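Local coordinates for protein ionotropic glutamate receptor bacterial homologue (Nostoc punctiforme, PDB 2PYY) that binds L-glutamate in the cleft of its two-lobed ligand-binding core, probably the ligand-sensing part of a bacterial glutamate-gated ion channel, at residues L5-V11 with E41-Y47; P13-L17 with G25-D29; L53-I57 with I188-N192; G65-I71 with E184-I189; I92-N96 with K171-E175. Residue numbers count along the deposited sequence, not the author numbering.

Contact 1 (L5-V11 with E41-Y47); sequences LLVATRV and ESKLIEY. With GLU (glutamic acid), chain E.
Six backbone hydrogen bonds zip strand 5-10 to strand 42-47 in parallel register. L5 N bonds E41 O (3.0 Å), K43 N bonds L5 O (2.7 Å), V7 N bonds K43 O (2.9 Å), I45 N bonds V7 O (2.7 Å), T9 N bonds I45 O (2.8 Å) and Y47 N bonds T9 O (2.9 Å). A water spans V11 N (2.8 Å) and Y47 O (2.7 Å). L5 pairs with S42, V7 with L44 and T9 with E46, CA-CA 4.5 to 5.0 Å; the short strand axes lie 36° apart and approach to 4.5 Å. L6, A8, I45 and Y47 occupy one face: L6 CG meets I45 CD1 at 3.6 Å, and A8 CB meets Y47 CD2 at 3.5 Å. On the other face, with T9, V7 CB touches L44 CD2 at 3.6 Å. R10, chi1 t, turns its end from Y47 to the bound glutamate, R10 NH2 lying 2.8 Å from ligand OE1. This is the parallel core sheet of a periplasmic-binding-protein lobe, with pocket residue R10 near the C-terminal end of strand 5-10. Helix 50-58 packs against A8 and Y47, helix 26-38 against V7 and L44, and strand 64-66 flanks strand 5-10.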
# COMPACT_ATOMS: atom_id res chain seq x y z
N LEU B 5 -0.55 -14.26 24.01
CA LEU B 5 -0.59 -14.06 22.56
C LEU B 5 0.77 -14.00 21.91
O LEU B 5 1.74 -13.45 22.45
CB LEU B 5 -1.35 -12.77 22.20
CG LEU B 5 -2.87 -12.73 22.39
CD1 LEU B 5 -3.39 -11.35 22.01
CD2 LEU B 5 -3.54 -13.79 21.51
N LEU B 6 0.84 -14.61 20.72
CA LEU B 6 2.06 -14.64 19.93
C LEU B 6 2.01 -13.41 19.04
O LEU B 6 1.11 -13.26 18.21
CB LEU B 6 2.10 -15.92 19.09
CG LEU B 6 2.78 -17.12 19.79
CD1 LEU B 6 2.37 -17.21 21.23
CD2 LEU B 6 2.45 -18.40 19.03
N VAL B 7 2.96 -12.50 19.23
CA VAL B 7 2.99 -11.28 18.44
C VAL B 7 4.23 -11.22 17.54
O VAL B 7 5.35 -11.29 18.03
CB VAL B 7 2.95 -10.05 19.38
CG1 VAL B 7 2.99 -8.76 18.56
CG2 VAL B 7 1.68 -10.09 20.23
N ALA B 8 4.01 -11.14 16.23
CA ALA B 8 5.12 -11.07 15.29
C ALA B 8 5.68 -9.66 15.29
O ALA B 8 4.93 -8.68 15.34
CB ALA B 8 4.65 -11.43 13.89
N THR B 9 7.01 -9.55 15.26
CA THR B 9 7.65 -8.26 15.20
C THR B 9 8.73 -8.33 14.12
O THR B 9 9.13 -9.42 13.72
CB THR B 9 8.30 -7.84 16.55
OG1 THR B 9 9.46 -8.64 16.82
CG2 THR B 9 7.29 -8.00 17.68
N ARG B 10 9.18 -7.18 13.66
CA ARG B 10 10.21 -7.09 12.65
C ARG B 10 11.08 -5.92 13.10
O ARG B 10 10.57 -4.85 13.46
CB ARG B 10 9.56 -6.84 11.28
CG ARG B 10 10.52 -6.72 10.12
CD ARG B 10 10.75 -5.26 9.78
NE ARG B 10 11.82 -5.06 8.82
CZ ARG B 10 11.84 -5.56 7.59
NH1 ARG B 10 10.83 -6.29 7.14
NH2 ARG B 10 12.89 -5.34 6.80
N VAL B 11 12.38 -6.15 13.12
CA VAL B 11 13.36 -5.15 13.54
C VAL B 11 13.49 -4.05 12.50
O VAL B 11 13.84 -4.30 11.35
CB VAL B 11 14.73 -5.81 13.78
CG1 VAL B 11 15.75 -4.77 14.24
CG2 VAL B 11 14.58 -6.91 14.84
N GLU B 41 -1.29 -10.56 27.87
CA GLU B 41 0.14 -10.79 28.03
C GLU B 41 0.60 -11.37 26.69
O GLU B 41 -0.15 -12.10 26.05
CB GLU B 41 0.39 -11.77 29.18
CG GLU B 41 -0.03 -11.21 30.56
CD GLU B 41 0.19 -12.19 31.72
OE1 GLU B 41 -0.17 -11.83 32.88
OE2 GLU B 41 0.70 -13.30 31.48
N SER B 42 1.80 -11.05 26.25
CA SER B 42 2.25 -11.53 24.96
C SER B 42 3.71 -11.95 24.85
O SER B 42 4.55 -11.58 25.68
CB SER B 42 1.94 -10.47 23.89
OG SER B 42 2.48 -9.21 24.27
N LYS B 43 4.00 -12.71 23.80
CA LYS B 43 5.35 -13.18 23.52
C LYS B 43 5.70 -12.74 22.10
O LYS B 43 5.02 -13.10 21.14
CB LYS B 43 5.43 -14.70 23.63
CG LYS B 43 6.84 -15.24 23.46
CD LYS B 43 6.94 -16.72 23.81
CE LYS B 43 8.38 -17.20 23.74
NZ LYS B 43 8.94 -17.06 22.37
N LEU B 44 6.76 -11.95 21.98
CA LEU B 44 7.18 -11.42 20.69
C LEU B 44 8.06 -12.37 19.88
O LEU B 44 9.08 -12.86 20.37
CB LEU B 44 7.90 -10.09 20.91
CG LEU B 44 7.17 -9.05 21.77
CD1 LEU B 44 7.92 -7.73 21.65
CD2 LEU B 44 5.71 -8.88 21.32
N ILE B 45 7.65 -12.61 18.64
CA ILE B 45 8.38 -13.49 17.73
C ILE B 45 8.94 -12.67 16.56
O ILE B 45 8.19 -12.04 15.81
CB ILE B 45 7.45 -14.57 17.16
CG1 ILE B 45 6.76 -15.31 18.32
CG2 ILE B 45 8.26 -15.56 16.31
CD1 ILE B 45 5.73 -16.32 17.85
N GLU B 46 10.26 -12.69 16.41
CA GLU B 46 10.96 -11.94 15.36
C GLU B 46 10.89 -12.58 13.98
O GLU B 46 11.04 -13.79 13.86
CB GLU B 46 12.44 -11.74 15.76
CG GLU B 46 13.33 -10.99 14.75
CD GLU B 46 14.73 -10.71 15.32
OE1 GLU B 46 15.59 -10.16 14.61
OE2 GLU B 46 14.97 -11.04 16.49
N TYR B 47 10.62 -11.76 12.97
CA TYR B 47 10.60 -12.23 11.58
C TYR B 47 11.54 -11.33 10.79
O TYR B 47 11.77 -10.17 11.15
CB TYR B 47 9.17 -12.23 11.03
CG TYR B 47 8.38 -13.37 11.64
CD1 TYR B 47 8.55 -14.69 11.19
CD2 TYR B 47 7.49 -13.14 12.71
CE1 TYR B 47 7.88 -15.75 11.78
CE2 TYR B 47 6.81 -14.21 13.31
CZ TYR B 47 7.01 -15.50 12.84
OH TYR B 47 6.33 -16.55 13.42
N GLU E . 6.51 0.08 5.93
CA GLU E . 7.14 -0.96 5.06
C GLU E . 6.11 -2.00 4.66
O GLU E . 5.13 -2.17 5.42
CB GLU E . 8.29 -1.64 5.81
CG GLU E . 9.08 -2.63 4.97
CD GLU E . 10.11 -3.41 5.78
OE1 GLU E . 10.96 -4.09 5.17
OE2 GLU E . 10.06 -3.35 7.03
OXT GLU E . 6.29 -2.64 3.61
O HOH W 1 13.39 -7.95 11.19

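Contact 2 (P13-L17 with G25-D29); sequences PPFVL and GFSID
Two backbone hydrogen bonds tie the irregular segment 13-17 to the first turn of helix 26-38: F26 N donates to P14 O (3.0 Å) and S27 N to F15 O (3.0 Å, bent to 131°). The carbonyls of P14 and F15 thus take up amides at the helix start, where G25 is N-cap. A weaker CA-H...O contact joins G25 CA to F15 O (3.3 Å). G25, at phi/psi 124/172, sits so close to the loop that a CB would clash with P14 O, F15 O and L17 CD1. The loop bends through a cis peptide before P14, and F15 and V16 form a classic beta bulge opposite I12. Among apolar contacts, F15 (chi1 m) and F26 (chi1 t) meet CD2 to CD2 at 4.0 Å, V16 CG1 touches I28 CD1 at 4.1 Å, and L17 CD1 lies 3.6 Å from G25 CA. S27 OG approaches F15 CB at 3.5 Å but is hydrogen-bonded to A67 O. The buried contact joins the loop after strand 5-10 to the following helix; F15 also stacks edge-to-face on Y186 of the ligand pocket, while helix 159-166 packs against P14 and F15 and helix 212-220 against F26.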
# COMPACT_ATOMS: atom_id res chain seq x y z
N PRO B 13 14.43 0.09 13.33
CA PRO B 13 14.52 1.28 14.17
C PRO B 13 14.04 2.54 13.47
O PRO B 13 14.14 2.68 12.25
CB PRO B 13 16.01 1.33 14.54
CG PRO B 13 16.68 0.66 13.39
CD PRO B 13 15.75 -0.52 13.11
N PRO B 14 13.49 3.50 14.25
CA PRO B 14 13.33 3.45 15.70
C PRO B 14 12.02 2.82 16.19
O PRO B 14 11.64 3.02 17.35
CB PRO B 14 13.43 4.91 16.10
CG PRO B 14 12.68 5.57 14.98
CD PRO B 14 13.17 4.84 13.73
N PHE B 15 11.31 2.11 15.32
CA PHE B 15 10.06 1.46 15.73
C PHE B 15 10.33 0.20 16.55
O PHE B 15 9.73 -0.01 17.60
CB PHE B 15 9.19 1.17 14.50
CG PHE B 15 8.81 2.40 13.74
CD1 PHE B 15 9.66 2.93 12.76
CD2 PHE B 15 7.66 3.12 14.09
CE1 PHE B 15 9.37 4.16 12.16
CE2 PHE B 15 7.37 4.35 13.49
CZ PHE B 15 8.23 4.87 12.53
N VAL B 16 11.26 -0.62 16.07
CA VAL B 16 11.65 -1.85 16.75
C VAL B 16 13.17 -2.01 16.71
O VAL B 16 13.77 -2.03 15.62
CB VAL B 16 11.03 -3.10 16.09
CG1 VAL B 16 11.52 -4.36 16.82
CG2 VAL B 16 9.51 -3.02 16.14
N LEU B 17 13.79 -2.11 17.88
CA LEU B 17 15.24 -2.29 17.98
C LEU B 17 15.55 -3.48 18.87
O LEU B 17 14.74 -3.85 19.72
CB LEU B 17 15.92 -1.06 18.57
CG LEU B 17 15.72 0.29 17.88
CD1 LEU B 17 14.38 0.88 18.28
CD2 LEU B 17 16.85 1.23 18.31
N GLY B 25 11.81 0.48 21.26
CA GLY B 25 11.38 1.28 20.14
C GLY B 25 9.96 1.76 20.32
O GLY B 25 9.25 1.34 21.23
N PHE B 26 9.54 2.64 19.42
CA PHE B 26 8.20 3.18 19.50
C PHE B 26 7.10 2.11 19.44
O PHE B 26 6.20 2.10 20.28
CB PHE B 26 7.97 4.20 18.39
CG PHE B 26 6.57 4.72 18.33
CD1 PHE B 26 6.15 5.73 19.20
CD2 PHE B 26 5.67 4.22 17.39
CE1 PHE B 26 4.85 6.23 19.12
CE2 PHE B 26 4.38 4.71 17.30
CZ PHE B 26 3.96 5.72 18.17
N SER B 27 7.16 1.22 18.46
CA SER B 27 6.11 0.20 18.38
C SER B 27 6.15 -0.77 19.55
O SER B 27 5.10 -1.22 20.01
CB SER B 27 6.20 -0.58 17.07
OG SER B 27 6.14 0.31 15.97
N ILE B 28 7.36 -1.12 20.00
CA ILE B 28 7.49 -2.00 21.15
C ILE B 28 6.77 -1.35 22.36
O ILE B 28 5.99 -2.01 23.06
CB ILE B 28 9.00 -2.27 21.50
CG1 ILE B 28 9.67 -3.03 20.34
CG2 ILE B 28 9.13 -3.14 22.75
CD1 ILE B 28 8.98 -4.35 20.01
N ASP B 29 7.02 -0.07 22.61
CA ASP B 29 6.37 0.62 23.73
C ASP B 29 4.87 0.78 23.55
O ASP B 29 4.08 0.63 24.49
CB ASP B 29 6.97 2.02 23.96
CG ASP B 29 8.41 1.96 24.44
OD1 ASP B 29 8.84 0.89 24.92
OD2 ASP B 29 9.11 2.99 24.34

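Contact 3 (L53-I57 with I188-N192); sequences LISAI and IILPN
Helix-on-strand packing in a lobe of the periplasmic-binding-protein fold joins helix 50-58 to the end of the long strand 175-190, with no hydrogen bond between the segments. The bump is I189: its CA-to-CB bond points at the helix, and with chi1 and chi2 both t the extended side chain enters the hollow formed by L53 and I54 and, one turn on, I57. Its CG2 branch rests on L53 CD2 at 3.9 Å and on I57 CG1 at 4.2 Å. I57 (chi1 and chi2 m) makes the answering bump; it points toward the strand and fits between I189 and P191, with its CG2 4.0 Å from P191 N and 4.2 Å from P191 CD. CA atoms come as near as 6.3 Å for I57 and P191 but only 8.0 Å for I54 and I189, so side chains bridge the wider gap. L190 turns away to helix 197-209, while F79 closes over I54 and I57. At the tip of the bump, I189 CD1 meets I54 CD1 at 3.3 Å.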
# COMPACT_ATOMS: atom_id res chain seq x y z
N LEU B 53 6.60 -11.91 7.93
CA LEU B 53 5.72 -11.66 9.07
C LEU B 53 4.25 -11.90 8.66
O LEU B 53 3.48 -12.52 9.40
CB LEU B 53 5.90 -10.22 9.57
CG LEU B 53 5.00 -9.75 10.72
CD1 LEU B 53 5.76 -8.78 11.64
CD2 LEU B 53 3.75 -9.11 10.15
N ILE B 54 3.88 -11.41 7.49
CA ILE B 54 2.52 -11.59 7.00
C ILE B 54 2.18 -13.08 6.87
O ILE B 54 1.10 -13.51 7.29
CB ILE B 54 2.33 -10.90 5.63
CG1 ILE B 54 2.63 -9.41 5.75
CG2 ILE B 54 0.90 -11.12 5.11
CD1 ILE B 54 2.14 -8.77 7.02
N SER B 55 3.09 -13.86 6.30
CA SER B 55 2.82 -15.29 6.14
C SER B 55 2.59 -16.00 7.48
O SER B 55 1.78 -16.93 7.56
CB SER B 55 3.95 -15.97 5.35
OG SER B 55 5.24 -15.64 5.85
N ALA B 56 3.29 -15.57 8.53
CA ALA B 56 3.11 -16.17 9.86
C ALA B 56 1.67 -15.92 10.32
O ALA B 56 1.05 -16.78 10.96
CB ALA B 56 4.09 -15.55 10.86
N ILE B 57 1.16 -14.74 10.01
CA ILE B 57 -0.21 -14.37 10.33
C ILE B 57 -1.15 -15.26 9.50
O ILE B 57 -2.07 -15.87 10.03
CB ILE B 57 -0.50 -12.89 9.95
CG1 ILE B 57 0.23 -11.93 10.90
CG2 ILE B 57 -2.01 -12.62 10.01
CD1 ILE B 57 -0.35 -11.88 12.30
N ILE B 188 -1.48 -2.25 13.14
CA ILE B 188 -1.20 -3.57 13.69
C ILE B 188 -1.94 -4.48 12.71
O ILE B 188 -3.11 -4.22 12.38
CB ILE B 188 -1.76 -3.69 15.15
CG1 ILE B 188 -0.91 -2.83 16.09
CG2 ILE B 188 -1.74 -5.16 15.62
CD1 ILE B 188 -1.50 -2.60 17.50
N ILE B 189 -1.25 -5.49 12.18
CA ILE B 189 -1.90 -6.38 11.22
C ILE B 189 -2.46 -7.57 11.99
O ILE B 189 -1.79 -8.10 12.88
CB ILE B 189 -0.88 -6.83 10.10
CG1 ILE B 189 -1.62 -7.49 8.94
CG2 ILE B 189 0.18 -7.75 10.70
CD1 ILE B 189 -0.81 -7.55 7.65
N LEU B 190 -3.67 -7.96 11.64
CA LEU B 190 -4.37 -9.04 12.32
C LEU B 190 -5.04 -9.95 11.30
O LEU B 190 -5.25 -9.55 10.16
CB LEU B 190 -5.48 -8.45 13.20
CG LEU B 190 -5.10 -7.29 14.10
CD1 LEU B 190 -6.16 -6.21 14.06
CD2 LEU B 190 -4.90 -7.82 15.50
N PRO B 191 -5.38 -11.18 11.71
CA PRO B 191 -6.04 -12.09 10.78
C PRO B 191 -7.49 -11.61 10.66
O PRO B 191 -7.98 -10.89 11.53
CB PRO B 191 -5.92 -13.44 11.47
CG PRO B 191 -5.88 -13.08 12.93
CD PRO B 191 -4.98 -11.88 12.95
N ASN B 192 -8.17 -11.99 9.59
CA ASN B 192 -9.57 -11.59 9.42
C ASN B 192 -10.41 -12.08 10.59
O ASN B 192 -10.13 -13.13 11.16
CB ASN B 192 -10.16 -12.18 8.15
CG ASN B 192 -9.60 -11.55 6.90
OD1 ASN B 192 -9.37 -10.34 6.84
ND2 ASN B 192 -9.36 -12.38 5.88

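Contact 4 (G65-I71 with E184-I189); sequences GIAAISI and ESYGII. With GLU (glutamic acid), chain E.
Isoleucines fill the apolar centre: I69 CD1 meets I189 CG2 at 3.8 Å, and I66 CD1 meets I188 CG1 at 3.8 Å. I71 lies against the G187 backbone, where a CB would clash with I71 CD1. A68 CB lies over the Y186 ring in a CH-pi contact, 4.2 Å from its centroid. The backbones pair twice, with the register slipping by two between. G65 and I189 form an antiparallel hydrogen-bonded pair (G65 N to I189 O 2.9 Å, I189 N to G65 O 3.0 Å); around S70 and Y186, G187 N bonds I69 O (3.1 Å) and I71 N bonds S185 O (2.9 Å). At the polar edge S70 OG donates to E184 OE1 (2.8 Å), which T122 also engages. Ligand N donates to A68 O (2.7 Å) and S70 OG (2.8 Å), and S70 N bonds ligand O (2.8 Å). Y186 OH bonds D158. This is the amino-acid-binding cleft of the periplasmic-binding-protein fold, where 65-71 grips the ligand's alpha groups.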
# COMPACT_ATOMS: atom_id res chain seq x y z
N GLY B 65 0.62 -8.88 14.37
CA GLY B 65 1.99 -8.43 14.18
C GLY B 65 2.07 -6.92 14.21
O GLY B 65 1.12 -6.23 13.86
N ILE B 66 3.21 -6.39 14.64
CA ILE B 66 3.38 -4.95 14.71
C ILE B 66 4.86 -4.64 14.48
O ILE B 66 5.74 -5.40 14.88
CB ILE B 66 2.95 -4.39 16.09
CG1 ILE B 66 3.12 -2.88 16.11
CG2 ILE B 66 3.80 -5.01 17.19
CD1 ILE B 66 2.62 -2.20 17.39
N ALA B 67 5.11 -3.51 13.83
CA ALA B 67 6.46 -3.04 13.53
C ALA B 67 6.26 -1.70 12.83
O ALA B 67 5.77 -0.74 13.43
CB ALA B 67 7.17 -4.03 12.61
N ALA B 68 6.64 -1.66 11.56
CA ALA B 68 6.49 -0.48 10.73
C ALA B 68 5.74 -1.04 9.52
O ALA B 68 6.23 -0.98 8.39
CB ALA B 68 7.86 0.05 10.33
N ILE B 69 4.56 -1.59 9.78
CA ILE B 69 3.73 -2.23 8.77
C ILE B 69 2.72 -1.33 8.04
O ILE B 69 1.68 -0.98 8.58
CB ILE B 69 2.94 -3.42 9.40
CG1 ILE B 69 3.90 -4.29 10.22
CG2 ILE B 69 2.28 -4.26 8.29
CD1 ILE B 69 3.27 -5.50 10.88
N SER B 70 3.03 -0.97 6.80
CA SER B 70 2.15 -0.12 6.01
C SER B 70 0.82 -0.79 5.71
O SER B 70 0.76 -1.97 5.36
CB SER B 70 2.82 0.24 4.70
OG SER B 70 4.01 0.97 4.94
N ILE B 71 -0.26 -0.03 5.86
CA ILE B 71 -1.60 -0.50 5.57
C ILE B 71 -1.80 -0.23 4.07
O ILE B 71 -1.65 0.91 3.61
CB ILE B 71 -2.64 0.31 6.39
CG1 ILE B 71 -2.37 0.10 7.89
CG2 ILE B 71 -4.07 -0.12 6.01
CD1 ILE B 71 -3.30 0.87 8.79
N GLU B 184 1.78 6.73 3.67
CA GLU B 184 1.27 5.45 4.15
C GLU B 184 1.16 5.53 5.66
O GLU B 184 1.92 6.23 6.31
CB GLU B 184 2.23 4.31 3.79
CG GLU B 184 2.73 4.30 2.34
CD GLU B 184 3.49 3.03 1.98
OE1 GLU B 184 4.42 2.63 2.73
OE2 GLU B 184 3.16 2.44 0.92
N SER B 185 0.20 4.82 6.22
CA SER B 185 0.07 4.82 7.66
C SER B 185 0.41 3.40 8.10
O SER B 185 0.28 2.45 7.32
CB SER B 185 -1.34 5.22 8.09
OG SER B 185 -2.24 4.13 8.01
N TYR B 186 0.89 3.27 9.33
CA TYR B 186 1.23 1.96 9.88
C TYR B 186 0.11 1.52 10.79
O TYR B 186 -0.53 2.36 11.43
CB TYR B 186 2.49 1.99 10.73
CG TYR B 186 3.73 2.46 10.03
CD1 TYR B 186 3.92 2.24 8.66
CD2 TYR B 186 4.74 3.09 10.75
CE1 TYR B 186 5.10 2.64 8.03
CE2 TYR B 186 5.92 3.49 10.13
CZ TYR B 186 6.09 3.27 8.78
OH TYR B 186 7.26 3.67 8.19
N GLY B 187 -0.09 0.21 10.87
CA GLY B 187 -1.13 -0.32 11.72
C GLY B 187 -0.68 -1.67 12.25
O GLY B 187 0.39 -2.16 11.88
N ILE B 188 -1.48 -2.25 13.14
CA ILE B 188 -1.20 -3.57 13.69
C ILE B 188 -1.94 -4.48 12.71
O ILE B 188 -3.11 -4.22 12.38
CB ILE B 188 -1.76 -3.69 15.15
CG1 ILE B 188 -0.91 -2.83 16.09
CG2 ILE B 188 -1.74 -5.16 15.62
CD1 ILE B 188 -1.50 -2.60 17.50
N ILE B 189 -1.25 -5.49 12.18
CA ILE B 189 -1.90 -6.38 11.22
C ILE B 189 -2.46 -7.57 11.99
O ILE B 189 -1.79 -8.10 12.88
CB ILE B 189 -0.88 -6.83 10.10
CG1 ILE B 189 -1.62 -7.49 8.94
CG2 ILE B 189 0.18 -7.75 10.70
CD1 ILE B 189 -0.81 -7.55 7.65
N GLU E . 6.51 0.08 5.93
CA GLU E . 7.14 -0.96 5.06
C GLU E . 6.11 -2.00 4.66
O GLU E . 5.13 -2.17 5.42
CB GLU E . 8.29 -1.64 5.81
CG GLU E . 9.08 -2.63 4.97
CD GLU E . 10.11 -3.41 5.78
OE1 GLU E . 10.96 -4.09 5.17
OE2 GLU E . 10.06 -3.35 7.03
OXT GLU E . 6.29 -2.64 3.61
O HOH W 2 3.18 -1.76 12.41
O HOH W 3 -1.97 3.76 4.44

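Contact 5 (I92-N96 with K171-E175); sequences IMVRN and KGKVE
M93 and V174 set the packing here. M93, its CA-to-CB bond sideways, chi1 and chi2 t and chi3 p (81°), brings CG to 3.4 Å from V174 CG2. V174 takes chi1 of 89°, and although its CA-to-CB bond points away overall, the same CG2 comes within 3.1 Å of V94 O. V94 (m) and E175 (t, t) stand on one face as an antiparallel hydrogen-bonded pair, CA-CA 5.5 Å: V94 N donates to E175 O and E175 N to V94 O, both 2.9 Å, and M93 CA adds a CA-H...O contact to E175 O at 3.3 Å. Beyond this pair the CA-to-CB bond of N96 (chi1 p) points toward segment 171-175; N96 OD1 comes 3.3 Å from G172 C, and N96 CB packs on E175 CB at 4.2 Å. G172 has positive phi (66°), which favours glycine as the chain turns into K173. The CA-to-CB bond of R95 (chi1 m) points away, and R95 NE is hydrogen-bonded to L147 O. The contact is plain strand pairing, a single antiparallel bridge at the end of strands 86-94 and 175-190 in the mixed sheet. Strand 154-158 also flanks strand 86-94, while helices 140-148 and 159-166 pack against M93 and V174.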
# COMPACT_ATOMS: atom_id res chain seq x y z
N ILE B 92 12.98 9.66 -0.65
CA ILE B 92 14.22 9.37 -1.34
C ILE B 92 15.45 9.76 -0.52
O ILE B 92 15.44 10.76 0.21
CB ILE B 92 14.28 10.12 -2.71
CG1 ILE B 92 13.02 9.82 -3.52
CG2 ILE B 92 15.50 9.68 -3.48
CD1 ILE B 92 12.92 10.60 -4.83
N MET B 93 16.51 8.96 -0.64
CA MET B 93 17.78 9.20 0.04
C MET B 93 18.92 8.87 -0.91
O MET B 93 18.95 7.80 -1.51
CB MET B 93 17.90 8.33 1.30
CG MET B 93 19.24 8.48 2.02
SD MET B 93 19.36 7.57 3.58
CE MET B 93 19.73 5.87 2.97
N VAL B 94 19.87 9.80 -1.07
CA VAL B 94 21.01 9.60 -1.95
C VAL B 94 22.30 9.93 -1.22
O VAL B 94 22.27 10.45 -0.11
CB VAL B 94 20.92 10.49 -3.22
CG1 VAL B 94 19.67 10.13 -4.03
CG2 VAL B 94 20.89 11.95 -2.82
N ARG B 95 23.44 9.60 -1.83
CA ARG B 95 24.74 9.89 -1.22
C ARG B 95 25.01 11.38 -1.27
O ARG B 95 24.63 12.05 -2.24
CB ARG B 95 25.85 9.16 -1.98
CG ARG B 95 26.07 7.73 -1.53
CD ARG B 95 27.15 7.03 -2.34
NE ARG B 95 26.65 6.54 -3.62
CZ ARG B 95 26.55 7.28 -4.72
NH1 ARG B 95 26.93 8.55 -4.71
NH2 ARG B 95 26.05 6.74 -5.82
N ASN B 96 25.65 11.91 -0.24
CA ASN B 96 25.96 13.34 -0.20
C ASN B 96 27.32 13.61 -0.84
O ASN B 96 27.40 14.03 -2.00
CB ASN B 96 25.96 13.85 1.24
CG ASN B 96 26.88 13.06 2.15
OD1 ASN B 96 27.05 13.38 3.32
ND2 ASN B 96 27.48 12.00 1.60
N LYS B 171 25.06 9.42 9.51
CA LYS B 171 25.29 10.86 9.65
C LYS B 171 26.52 11.32 8.87
O LYS B 171 27.60 10.73 8.98
CB LYS B 171 25.43 11.22 11.13
CG LYS B 171 25.23 12.71 11.42
CD LYS B 171 25.25 12.98 12.92
CE LYS B 171 24.88 14.42 13.23
NZ LYS B 171 24.89 14.69 14.70
N GLY B 172 26.33 12.37 8.08
CA GLY B 172 27.42 12.94 7.29
C GLY B 172 27.93 12.02 6.21
O GLY B 172 29.09 12.13 5.79
N LYS B 173 27.08 11.12 5.74
CA LYS B 173 27.47 10.18 4.70
C LYS B 173 26.34 9.97 3.72
O LYS B 173 26.48 9.27 2.72
CB LYS B 173 27.86 8.85 5.34
CG LYS B 173 28.81 8.98 6.52
CD LYS B 173 29.29 7.63 7.02
CE LYS B 173 28.13 6.76 7.49
NZ LYS B 173 28.60 5.42 7.95
N VAL B 174 25.20 10.61 4.00
CA VAL B 174 24.04 10.47 3.15
C VAL B 174 23.14 11.70 3.26
O VAL B 174 23.38 12.58 4.07
CB VAL B 174 23.24 9.21 3.56
CG1 VAL B 174 22.23 9.55 4.63
CG2 VAL B 174 22.60 8.59 2.34
N GLU B 175 22.10 11.77 2.43
CA GLU B 175 21.19 12.90 2.45
C GLU B 175 19.79 12.52 1.96
O GLU B 175 19.64 11.72 1.03
CB GLU B 175 21.75 14.04 1.58
CG GLU B 175 20.80 15.24 1.42
CD GLU B 175 21.38 16.36 0.55
OE1 GLU B 175 20.69 17.39 0.38
OE2 GLU B 175 22.51 16.23 0.05

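How the contacts relate
Contacts 1 to 4 cluster in one lobe, with centres about 10 to 18 Å apart, while the centre of contact 5 lies about 23 to 33 Å from theirs and it touches none. Chain order runs strand 5-10, the 13-17 loop, helix 26-38, strand 42-47, helix 50-58 and strand 64-66, so contact 2 falls within the span of contact 1. Contacts 3 and 4 share I188 and I189 on strand 175-190. That strand returns from the mixed six-stranded sheet, where contact 5 pairs its start with strand 86-94, to the three-strand parallel sheet, physically linking the two regions. Contacts 1 and 4 both touch the bound glutamate, and F15 of contact 2 packs on Y186 of contact 4, so the pocket draws on several of them.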